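Local coordinates for protein DR2417 (Deinococcus radiodurans, PDB 4XWW) that probably degrades RNA as a metal-dependent 5'-3' exonuclease, possibly with endonuclease activity as well, in rRNA maturation and perhaps mRNA processing or decay, at residues I232-R237 / H260-R265; T294-G299 / H329-L334; V249-N254 / I341-P346. All coordinates share one frame; numbering follows the deposited sequence. Where two conformers were deposited one is given.

Contact 1: residues I232-R237 / H260-R265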
# COMPACT_ATOMS: atom_id res chain seq x y z
N ILE A 232 -26.67 12.55 4.46
CA ILE A 232 -26.59 11.11 4.30
C ILE A 232 -27.35 10.37 5.41
O ILE A 232 -28.18 9.51 5.14
CB ILE A 232 -25.12 10.67 4.25
CG1 ILE A 232 -24.48 11.21 2.97
CG2 ILE A 232 -25.01 9.13 4.33
CD1 ILE A 232 -22.97 11.22 3.00
N ILE A 233 -27.07 10.72 6.66
CA ILE A 233 -27.62 9.99 7.79
C ILE A 233 -29.13 10.16 7.87
O ILE A 233 -29.85 9.19 8.14
CB ILE A 233 -26.88 10.40 9.09
CG1 ILE A 233 -25.45 9.84 8.99
CG2 ILE A 233 -27.62 9.92 10.35
CD1 ILE A 233 -24.48 10.34 10.04
N LYS A 234 -29.62 11.36 7.58
CA LYS A 234 -31.06 11.62 7.56
C LYS A 234 -31.77 10.65 6.61
O LYS A 234 -32.90 10.23 6.86
CB LYS A 234 -31.34 13.06 7.15
CG LYS A 234 -32.80 13.42 7.07
CD LYS A 234 -32.95 14.90 6.78
CE LYS A 234 -34.42 15.29 6.67
NZ LYS A 234 -34.56 16.73 6.32
N GLY A 235 -31.07 10.28 5.55
CA GLY A 235 -31.61 9.37 4.56
C GLY A 235 -31.42 7.88 4.83
O GLY A 235 -31.96 7.04 4.07
N CYS A 236 -30.68 7.53 5.88
CA CYS A 236 -30.44 6.11 6.19
C CYS A 236 -31.64 5.45 6.85
O CYS A 236 -32.15 5.94 7.85
CB CYS A 236 -29.21 5.95 7.07
SG CYS A 236 -27.70 6.35 6.18
N ARG A 237 -32.09 4.34 6.25
CA ARG A 237 -33.31 3.67 6.65
C ARG A 237 -33.12 2.86 7.93
O ARG A 237 -34.07 2.66 8.70
CB ARG A 237 -33.79 2.74 5.52
CG ARG A 237 -35.13 2.08 5.72
CD ARG A 237 -35.43 1.14 4.56
NE ARG A 237 -36.64 0.35 4.77
CZ ARG A 237 -37.68 0.34 3.93
NH1 ARG A 237 -37.65 1.06 2.82
NH2 ARG A 237 -38.74 -0.41 4.21
N HIS A 260 -28.50 13.77 17.34
CA HIS A 260 -29.60 14.25 18.15
C HIS A 260 -30.71 14.82 17.27
O HIS A 260 -31.89 14.51 17.46
CB HIS A 260 -29.11 15.29 19.15
CG HIS A 260 -30.17 15.79 20.07
ND1 HIS A 260 -30.69 15.03 21.09
CD2 HIS A 260 -30.83 16.97 20.10
CE1 HIS A 260 -31.62 15.72 21.72
NE2 HIS A 260 -31.72 16.90 21.14
N ARG A 261 -30.34 15.66 16.31
CA ARG A 261 -31.34 16.27 15.43
C ARG A 261 -32.07 15.20 14.62
O ARG A 261 -33.24 15.34 14.27
CB ARG A 261 -30.70 17.30 14.48
CG ARG A 261 -30.16 18.54 15.21
CD ARG A 261 -29.74 19.63 14.23
NE ARG A 261 -28.63 19.26 13.34
CZ ARG A 261 -27.35 19.47 13.62
NH1 ARG A 261 -27.01 20.01 14.79
NH2 ARG A 261 -26.40 19.13 12.76
N GLN A 262 -31.38 14.10 14.34
CA GLN A 262 -31.97 13.08 13.50
C GLN A 262 -32.62 11.95 14.29
O GLN A 262 -33.01 10.94 13.73
CB GLN A 262 -30.92 12.50 12.54
CG GLN A 262 -30.39 13.52 11.53
CD GLN A 262 -31.50 14.27 10.82
OE1 GLN A 262 -32.53 13.69 10.46
NE2 GLN A 262 -31.30 15.57 10.60
N GLY A 263 -32.75 12.12 15.60
CA GLY A 263 -33.46 11.14 16.41
C GLY A 263 -32.72 9.84 16.67
O GLY A 263 -33.34 8.81 16.97
N ARG A 264 -31.39 9.89 16.59
CA ARG A 264 -30.56 8.71 16.84
C ARG A 264 -29.73 8.85 18.13
O ARG A 264 -29.16 9.91 18.40
CB ARG A 264 -29.62 8.45 15.66
CG ARG A 264 -30.35 8.14 14.37
CD ARG A 264 -29.38 7.93 13.22
NE ARG A 264 -30.08 7.54 11.99
CZ ARG A 264 -30.23 6.28 11.57
NH1 ARG A 264 -29.72 5.27 12.27
NH2 ARG A 264 -30.89 6.03 10.43
N ARG A 265 -29.64 7.77 18.90
CA ARG A 265 -28.77 7.74 20.08
C ARG A 265 -27.42 7.19 19.67
O ARG A 265 -27.32 6.45 18.69
CB ARG A 265 -29.37 6.89 21.20
CG ARG A 265 -30.75 7.34 21.71
CD ARG A 265 -30.68 8.74 22.28
NE ARG A 265 -29.78 8.82 23.43
CZ ARG A 265 -30.16 8.61 24.69
NH1 ARG A 265 -31.43 8.29 24.98
NH2 ARG A 265 -29.28 8.70 25.68
O HOH W 1 -31.46 9.12 10.28
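In the beta-CASP domain the C-terminal ends of helices 222-234 and 249-261 come together where Arg264 reaches to Ile233 and Cys236. Helix 249-261 finishes in a Schellman motif with Gly263 at the C-prime position, and Arg264 follows at once. Its chain is extended from CG to NE, with CG anti to the carbonyl carbon (chi1 -63°), which carries the guanidinium across to the end of helix 222-234. Ile233 CG2 packs obliquely against this chain, 3.8 Å from Arg264 NE. At the guanidinium edge, near its plane, Cys236 O lies 2.9 Å from Arg264 NH2. A water, also near the guanidinium plane, accepts from Arg264 NE at 2.7 Å and donates to Ile233 O, also at 2.7 Å, linking the side chain to the helix end. Further out, Gln262, bent at chi2, brings OE1 within 3.4 Å of Lys234 CG, while its NE2 bonds Glu230. Arg264 NH1 is held by Val306 O and Gly238 O. The buried guanidinium is therefore surrounded mainly by main-chain oxygens and a bound water; the carbonyl-rich end of helix 222-234 would probably favour its positive charge.

Contact 2: residues T294-G299 / H329-L334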
# COMPACT_ATOMS: atom_id res chain seq x y z
N THR A 294 -24.82 2.15 25.59
CA THR A 294 -24.06 0.95 25.26
C THR A 294 -24.75 0.20 24.14
O THR A 294 -25.91 0.45 23.83
CB THR A 294 -23.90 -0.01 26.44
OG1 THR A 294 -25.19 -0.49 26.83
CG2 THR A 294 -23.24 0.68 27.62
N SER A 295 -24.03 -0.74 23.55
CA SER A 295 -24.60 -1.53 22.46
C SER A 295 -25.80 -2.33 22.94
O SER A 295 -26.74 -2.58 22.18
CB SER A 295 -23.54 -2.47 21.87
OG SER A 295 -23.12 -3.41 22.83
N GLU A 296 -25.77 -2.74 24.20
CA GLU A 296 -26.91 -3.45 24.77
C GLU A 296 -28.13 -2.53 24.85
O GLU A 296 -29.24 -2.93 24.51
CB GLU A 296 -26.56 -4.00 26.16
CG GLU A 296 -25.56 -5.15 26.12
CD GLU A 296 -24.11 -4.70 26.24
OE1 GLU A 296 -23.81 -3.49 26.10
OE2 GLU A 296 -23.26 -5.58 26.47
N GLU A 297 -27.90 -1.29 25.26
CA GLU A 297 -28.98 -0.33 25.46
C GLU A 297 -29.65 0.10 24.15
O GLU A 297 -30.86 0.30 24.11
CB GLU A 297 -28.43 0.89 26.22
CG GLU A 297 -28.04 0.53 27.66
CD GLU A 297 -27.39 1.67 28.44
OE1 GLU A 297 -26.77 2.57 27.84
OE2 GLU A 297 -27.51 1.63 29.68
N VAL A 298 -28.87 0.25 23.08
CA VAL A 298 -29.47 0.65 21.79
C VAL A 298 -30.16 -0.50 21.10
O VAL A 298 -30.97 -0.29 20.21
CB VAL A 298 -28.46 1.24 20.82
CG1 VAL A 298 -27.87 2.48 21.40
CG2 VAL A 298 -27.39 0.21 20.41
N GLY A 299 -29.85 -1.72 21.52
CA GLY A 299 -30.52 -2.89 21.01
C GLY A 299 -32.00 -2.86 21.35
O GLY A 299 -32.80 -3.56 20.73
N HIS A 329 -17.19 -9.61 15.77
CA HIS A 329 -17.56 -8.79 16.91
C HIS A 329 -18.46 -9.56 17.87
O HIS A 329 -19.43 -10.19 17.45
CB HIS A 329 -18.25 -7.50 16.46
CG HIS A 329 -18.31 -6.46 17.53
ND1 HIS A 329 -19.14 -6.56 18.62
CD2 HIS A 329 -17.64 -5.29 17.67
CE1 HIS A 329 -18.96 -5.51 19.41
NE2 HIS A 329 -18.07 -4.72 18.85
N ALA A 330 -18.15 -9.51 19.16
CA ALA A 330 -18.79 -10.38 20.14
C ALA A 330 -20.23 -9.97 20.45
O ALA A 330 -21.01 -10.79 20.91
CB ALA A 330 -17.98 -10.43 21.42
N LYS A 331 -20.57 -8.71 20.21
CA LYS A 331 -21.87 -8.22 20.64
C LYS A 331 -22.71 -7.63 19.53
O LYS A 331 -23.92 -7.46 19.68
CB LYS A 331 -21.70 -7.18 21.75
CG LYS A 331 -21.22 -7.73 23.07
CD LYS A 331 -20.79 -6.59 23.98
CE LYS A 331 -20.54 -7.06 25.40
NZ LYS A 331 -20.43 -5.92 26.36
N ILE A 332 -22.07 -7.31 18.41
CA ILE A 332 -22.78 -6.68 17.30
C ILE A 332 -22.52 -7.46 16.01
O ILE A 332 -21.41 -7.90 15.74
CB ILE A 332 -22.35 -5.20 17.12
CG1 ILE A 332 -22.48 -4.41 18.42
CG2 ILE A 332 -23.17 -4.54 16.02
CD1 ILE A 332 -21.72 -3.08 18.40
N ALA A 333 -23.57 -7.62 15.20
CA ALA A 333 -23.43 -8.26 13.90
C ALA A 333 -24.03 -7.40 12.79
O ALA A 333 -25.20 -7.04 12.85
CB ALA A 333 -24.08 -9.63 13.91
N LEU A 334 -23.22 -7.07 11.78
CA LEU A 334 -23.71 -6.33 10.62
C LEU A 334 -24.72 -7.15 9.82
O LEU A 334 -24.71 -8.38 9.86
CB LEU A 334 -22.55 -5.92 9.72
CG LEU A 334 -21.57 -4.91 10.34
CD1 LEU A 334 -20.56 -4.44 9.32
CD2 LEU A 334 -22.31 -3.72 10.93
O HOH W 2 -24.77 -5.46 22.33
O HOH W 3 -21.05 -2.95 25.76
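Ser295 and Ile332 form the close-packed inner part of this contact: Ser295 CB rests 4.0 Å from Ile332 CD1, and both side chains also lie on Phe308 of strand 306-310. Ser295 OG turns from this patch toward the neighbouring loop, 4.1 Å from Lys331 CD. A water 2.7 Å from Ser295 OG makes a further weak bond to Lys331 O.

The outer side is polar and exposed. Lys331 stretches out beyond CG, whereas Glu296 is bent at chi2 (91°), so that its carboxylate curls back to the lysine tip. Lys331 NZ donates to the syn lone pair of Glu296 OE2 at 2.9 Å in a salt bridge. A second water bridges the pair, donating to Glu296 OE1 and accepting from Lys331 NZ at 3.1 Å.

His329 ND1 accepts from Lys331 N near the ring plane and from Ile332 N 38° out of it, which helps hold the turn that presents them. Glu297 N donates to Thr294 OG1 at 3.2 Å and Thr294 N to Glu297 OE1 at 3.0 Å. This reciprocal pair is a capping box, which starts the short, weakly bonded helix 295-298, packed on strands 265-269 and 306-310 of the beta-CASP sheet.

Contact 3: residues V249-N254 / I341-P346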
# COMPACT_ATOMS: atom_id res chain seq x y z
N VAL A 249 -12.08 15.21 17.33
CA VAL A 249 -13.10 15.69 18.24
C VAL A 249 -14.13 16.58 17.56
O VAL A 249 -15.31 16.46 17.86
CB VAL A 249 -12.49 16.45 19.44
CG1 VAL A 249 -13.58 16.86 20.39
CG2 VAL A 249 -11.45 15.56 20.15
N TYR A 250 -13.70 17.48 16.67
CA TYR A 250 -14.70 18.31 15.98
C TYR A 250 -15.69 17.47 15.17
O TYR A 250 -16.91 17.66 15.27
CB TYR A 250 -14.05 19.31 15.02
CG TYR A 250 -13.07 20.26 15.67
CD1 TYR A 250 -13.33 20.83 16.92
CD2 TYR A 250 -11.90 20.59 15.02
CE1 TYR A 250 -12.40 21.71 17.51
CE2 TYR A 250 -10.99 21.46 15.58
CZ TYR A 250 -11.24 22.02 16.81
OH TYR A 250 -10.29 22.88 17.33
N ARG A 251 -15.15 16.59 14.33
CA ARG A 251 -15.95 15.64 13.54
C ARG A 251 -16.94 14.87 14.41
O ARG A 251 -18.15 14.80 14.10
CB ARG A 251 -15.01 14.67 12.82
CG ARG A 251 -15.67 13.67 11.83
CD ARG A 251 -15.95 14.26 10.45
NE ARG A 251 -14.78 14.92 9.87
CZ ARG A 251 -13.79 14.32 9.21
NH1 ARG A 251 -13.83 12.99 8.98
NH2 ARG A 251 -12.78 15.06 8.74
N ILE A 252 -16.44 14.28 15.49
CA ILE A 252 -17.30 13.48 16.35
C ILE A 252 -18.35 14.35 17.04
O ILE A 252 -19.51 13.97 17.12
CB ILE A 252 -16.47 12.71 17.39
CG1 ILE A 252 -15.58 11.70 16.65
CG2 ILE A 252 -17.40 11.98 18.34
CD1 ILE A 252 -14.51 11.03 17.52
N GLN A 253 -17.97 15.52 17.53
CA GLN A 253 -18.96 16.39 18.17
C GLN A 253 -20.07 16.75 17.19
O GLN A 253 -21.26 16.70 17.51
CB GLN A 253 -18.33 17.67 18.72
CG GLN A 253 -19.37 18.63 19.31
CD GLN A 253 -19.98 18.13 20.61
OE1 GLN A 253 -19.28 17.56 21.46
NE2 GLN A 253 -21.28 18.36 20.80
N ASN A 254 -19.68 17.11 15.97
CA ASN A 254 -20.69 17.45 14.97
C ASN A 254 -21.60 16.26 14.65
O ASN A 254 -22.79 16.43 14.42
CB ASN A 254 -20.01 17.98 13.70
CG ASN A 254 -19.35 19.34 13.91
OD1 ASN A 254 -19.76 20.12 14.79
ND2 ASN A 254 -18.35 19.65 13.09
N ILE A 341 -20.28 4.17 7.32
CA ILE A 341 -19.64 5.36 6.77
C ILE A 341 -18.18 5.41 7.20
O ILE A 341 -17.89 5.40 8.41
CB ILE A 341 -20.34 6.65 7.24
CG1 ILE A 341 -21.82 6.68 6.83
CG2 ILE A 341 -19.60 7.90 6.73
CD1 ILE A 341 -22.63 7.76 7.59
N LEU A 342 -17.28 5.48 6.23
CA LEU A 342 -15.87 5.71 6.51
C LEU A 342 -15.58 7.20 6.40
O LEU A 342 -15.37 7.71 5.30
CB LEU A 342 -14.98 4.91 5.53
CG LEU A 342 -15.34 3.43 5.38
CD1 LEU A 342 -14.34 2.67 4.46
CD2 LEU A 342 -15.45 2.75 6.70
N SER A 343 -15.61 7.89 7.53
CA SER A 343 -15.37 9.33 7.58
C SER A 343 -13.87 9.56 7.72
O SER A 343 -13.39 10.04 8.75
CB SER A 343 -16.15 9.98 8.73
OG SER A 343 -16.12 11.40 8.68
N SER A 344 -13.14 9.23 6.66
CA SER A 344 -11.67 9.18 6.66
C SER A 344 -11.20 8.79 5.26
O SER A 344 -11.99 8.34 4.44
CB SER A 344 -11.14 8.17 7.67
OG SER A 344 -11.66 6.89 7.40
N ASN A 345 -9.91 8.99 5.02
CA ASN A 345 -9.25 8.54 3.81
C ASN A 345 -8.13 7.65 4.27
O ASN A 345 -7.51 7.93 5.30
CB ASN A 345 -8.69 9.71 3.00
CG ASN A 345 -9.70 10.32 2.07
OD1 ASN A 345 -10.49 9.62 1.43
ND2 ASN A 345 -9.65 11.64 1.95
N PRO A 346 -7.81 6.60 3.51
CA PRO A 346 -6.65 5.79 3.90
C PRO A 346 -5.34 6.56 3.86
O PRO A 346 -5.03 7.23 2.88
CB PRO A 346 -6.62 4.67 2.85
CG PRO A 346 -7.95 4.71 2.16
CD PRO A 346 -8.45 6.12 2.27
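Arg251 curls its side chain over the hydroxyl of Ser343, so that methylene and guanidinium both lie against one oxygen. CG stands anti to the backbone N (chi1 -175°), and bends at chi2 and chi3 then fold the chain round: Arg251 CD comes 3.4 Å from Ser343 OG, and the end group returns to the same atom. Arg251 NH1 donates to Ser343 OG at 2.8 Å. The bond is noticeably bent, with an N-H...O angle of 142°, and the hydroxyl is tilted 24° from the guanidinium plane. Ser343 O lies 3.0 Å from Arg251 NH1, so the nitrogen faces the serine's side chain and its carbonyl together.

Both residues are buried, and their polar atoms have further partners. Ser343 OG is hydrogen-bonded to Val376 O, and Ser343 O to Thr244 OG1. Arg251 NE forms a salt bridge with Glu222, while its NH1 is also hydrogen-bonded to His377, a residue predicted to bind substrate. Arg251 is thus probably a second-shell residue that helps position His377, with Glu222 balancing its charge. The serine itself is at the centre of an inverse gamma turn, in which Ser344 N makes a weak bond of 3.0 Å to Leu342 O; this turns the backbone near the end of strand 339-342. Ser344, deposited in two conformers, lies near Phe245, which can bind UMP, and the contact approaches the bound RNA to about 5 Å.

Within the parallel beta-CASP sheet, strand 339-342 runs between strands 240-243 and 367-369. Helix 249-261 lies to the side of this strand, running roughly opposite to it, and from its first turn sends Arg251 across, past Ile225 of helix 222-234, while Leu342 packs on Val358 of helix 351-364.

Overall arrangement
All three contacts lie in or against the five-stranded parallel sheet of the beta-CASP domain. Contacts 1 and 3 both use helix 249-261, contact 3 near its start and contact 1 at its end. Their centres are about 16 Å apart and they touch directly, Ile233 CG1 lying 3.8 Å from Ile341 CD1; along the chain their segments alternate. Contact 2 follows contact 1, with both segments between those of contact 3. Its centre is about 18 Å from that of contact 1 and about 21 Å from that of contact 3, touching neither. Contact 3 adjoins His377, predicted to bind substrate; the nearest atom of contact 2 is about 4 Å from the bound RNA, that of contact 1 about 17 Å.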